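Local coordinates for transcription factor SPN1 (Saccharomyces cerevisiae, PDB 3NFQ), which regulates transcription by RNA polymerase II, interacts with SPT6, and may act both during and after recruitment of TBP, at residues Ala142-Leu145 / Ile146-Thr150. Numbering follows the deposited sequence.
Sequences AEKL and IAEWT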
ATOM      1  N   ALA A 142       2.915   8.724  -9.288  1.00 19.02           N
ATOM      2  CA  ALA A 142       1.655   8.894  -8.529  1.00 16.96           C
ATOM      3  C   ALA A 142       0.701   9.806  -9.326  1.00 18.60           C
ATOM      4  O   ALA A 142      -0.471   9.551  -9.410  1.00 18.14           O
ATOM      5  CB  ALA A 142       1.961   9.479  -7.121  1.00 15.68           C
ATOM      6  N   GLU A 143       1.230  10.860  -9.935  1.00 18.64           N
ATOM      7  CA  GLU A 143       0.429  11.780 -10.734  1.00 20.78           C
ATOM      8  C   GLU A 143      -0.121  11.111 -11.998  1.00 20.42           C
ATOM      9  O   GLU A 143      -1.265  11.344 -12.362  1.00 18.95           O
ATOM     10  CB  GLU A 143       1.308  13.007 -11.050  1.00 22.15           C
ATOM     11  CG  GLU A 143       0.822  13.876 -12.097  1.00 25.11           C
ATOM     12  CD  GLU A 143       1.896  14.863 -12.518  1.00 33.65           C
ATOM     13  OE1 GLU A 143       2.138  14.905 -13.747  1.00 35.42           O
ATOM     14  OE2 GLU A 143       2.526  15.524 -11.611  1.00 34.21           O
ATOM     15  N   LYS A 144       0.673  10.261 -12.645  1.00 18.25           N
ATOM     16  CA  LYS A 144       0.187   9.464 -13.784  1.00 18.81           C
ATOM     17  C   LYS A 144      -0.903   8.503 -13.369  1.00 19.22           C
ATOM     18  O   LYS A 144      -1.908   8.341 -14.066  1.00 17.43           O
ATOM     19  CB  LYS A 144       1.331   8.645 -14.396  1.00 19.28           C
ATOM     20  CG  LYS A 144       0.830   7.700 -15.492  1.00 22.75           C
ATOM     21  CD  LYS A 144       1.855   6.571 -15.674  1.00 27.97           C
ATOM     22  CE  LYS A 144       1.221   5.241 -16.096  1.00 29.96           C
ATOM     23  NZ  LYS A 144       2.414   4.470 -16.716  1.00 34.69           N
ATOM     24  N   LEU A 145      -0.712   7.842 -12.225  1.00 18.54           N
ATOM     25  CA  LEU A 145      -1.677   6.819 -11.818  1.00 20.04           C
ATOM     26  C   LEU A 145      -2.997   7.458 -11.411  1.00 19.77           C
ATOM     27  O   LEU A 145      -4.056   6.948 -11.752  1.00 21.13           O
ATOM     28  CB  LEU A 145      -1.152   6.021 -10.648  1.00 18.73           C
ATOM     29  CG  LEU A 145      -0.043   5.059 -11.105  1.00 19.11           C
ATOM     30  CD1 LEU A 145       0.519   4.391  -9.837  1.00 21.40           C
ATOM     31  CD2 LEU A 145      -0.606   4.032 -12.033  1.00 23.16           C
ATOM     32  N   ILE A 146      -2.947   8.516 -10.651  1.00 21.71           N
ATOM     33  CA  ILE A 146      -4.227   9.126 -10.258  1.00 23.58           C
ATOM     34  C   ILE A 146      -5.070   9.626 -11.458  1.00 24.88           C
ATOM     35  O   ILE A 146      -6.311   9.511 -11.464  1.00 25.59           O
ATOM     36  CB  ILE A 146      -4.041  10.221  -9.145  1.00 25.24           C
ATOM     37  CG1 ILE A 146      -5.366  10.518  -8.435  1.00 28.82           C
ATOM     38  CG2 ILE A 146      -3.427  11.459  -9.627  1.00 26.13           C
ATOM     39  CD1 ILE A 146      -5.651   9.437  -7.368  1.00 23.12           C
ATOM     40  N   ALA A 147      -4.403  10.237 -12.430  1.00 24.08           N
ATOM     41  CA  ALA A 147      -5.054  10.671 -13.682  1.00 23.18           C
ATOM     42  C   ALA A 147      -5.659   9.495 -14.398  1.00 23.61           C
ATOM     43  O   ALA A 147      -6.797   9.544 -14.872  1.00 25.69           O
ATOM     44  CB  ALA A 147      -4.027  11.403 -14.580  1.00 21.06           C
ATOM     45  N   GLU A 148      -4.910   8.415 -14.481  1.00 22.61           N
ATOM     46  CA  GLU A 148      -5.359   7.253 -15.173  1.00 24.72           C
ATOM     47  C   GLU A 148      -6.544   6.591 -14.464  1.00 24.58           C
ATOM     48  O   GLU A 148      -7.541   6.210 -15.102  1.00 23.87           O
ATOM     49  CB  GLU A 148      -4.182   6.290 -15.281  1.00 25.24           C
ATOM     50  CG  GLU A 148      -4.474   5.032 -15.972  1.00 29.77           C
ATOM     51  CD  GLU A 148      -3.251   4.141 -16.076  1.00 34.90           C
ATOM     52  OE1 GLU A 148      -2.178   4.622 -16.486  1.00 37.90           O
ATOM     53  OE2 GLU A 148      -3.362   2.940 -15.773  1.00 37.84           O
ATOM     54  N   TRP A 149      -6.419   6.410 -13.147  1.00 23.32           N
ATOM     55  CA  TRP A 149      -7.404   5.642 -12.413  1.00 22.83           C
ATOM     56  C   TRP A 149      -8.713   6.421 -12.406  1.00 23.45           C
ATOM     57  O   TRP A 149      -9.772   5.815 -12.374  1.00 25.34           O
ATOM     58  CB  TRP A 149      -6.944   5.415 -10.979  1.00 21.30           C
ATOM     59  CG  TRP A 149      -5.790   4.453 -10.894  1.00 20.64           C
ATOM     60  CD1 TRP A 149      -5.453   3.506 -11.794  1.00 21.59           C
ATOM     61  CD2 TRP A 149      -4.870   4.329  -9.804  1.00 20.23           C
ATOM     62  NE1 TRP A 149      -4.322   2.825 -11.373  1.00 20.93           N
ATOM     63  CE2 TRP A 149      -3.957   3.311 -10.140  1.00 19.66           C
ATOM     64  CE3 TRP A 149      -4.689   5.024  -8.619  1.00 19.23           C
ATOM     65  CZ2 TRP A 149      -2.907   2.911  -9.268  1.00 21.04           C
ATOM     66  CZ3 TRP A 149      -3.652   4.630  -7.738  1.00 20.22           C
ATOM     67  CH2 TRP A 149      -2.759   3.600  -8.094  1.00 21.28           C
ATOM     68  N   THR A 150      -8.627   7.741 -12.445  1.00 24.04           N
ATOM     69  CA  THR A 150      -9.860   8.574 -12.412  1.00 25.08           C
ATOM     70  C   THR A 150     -10.306   9.047 -13.828  1.00 27.65           C
ATOM     71  O   THR A 150     -11.105   9.991 -13.956  1.00 27.20           O
ATOM     72  CB  THR A 150      -9.658   9.795 -11.551  1.00 25.39           C
ATOM     73  OG1 THR A 150      -8.654  10.627 -12.137  1.00 24.53           O
ATOM     74  CG2 THR A 150      -9.222   9.387 -10.095  1.00 23.78           C
TER
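The C-terminal turns of helix 136-149 show how an i to i+4 leucine-tryptophan pair is built, with Leu145 lying against one face of the Trp149 indole. CB of Leu145 stands 3.8 Å from the centroid of the six-membered ring, only 9° off its normal, a CH-pi contact, while CD1 and CD2 both reach CZ2. In Trp149 CG is anti to the carbonyl carbon (chi1 -71°), which brings the indole back over the preceding turn; Leu145 has the same setting (-74°). The carbonyl O of Leu145 lies over the same face, offset toward the rim, and accepts a hydrogen bond from the backbone N of Trp149 at 2.8 Å. Beyond this pair, Leu145 rests on Phe103 and Asn107 of helix 96-107, and Trp149 on Leu116 of helix 113-119. Replacing the indole of Trp149 by an alanine methyl is likely to leave CB and the methyls of Leu145 without their aromatic partner and to open a gap beside Leu116. One ridge over, Lys144 and Glu148 run side by side; CE of Lys144 comes within 3.5 Å of OE1 of Glu148, but NZ stays 4.6 Å from it, so the opposite charges probably attract without direct contact. At the end of the helix, Thr150 leaves helical geometry, yet its OG1 donates to the O of Ile146 at 2.7 Å, and that carbonyl also accepts Thr150 N. The arrangement is that of an amphipathic terminal helix packed on a TFIIS N-terminal-like helical bundle.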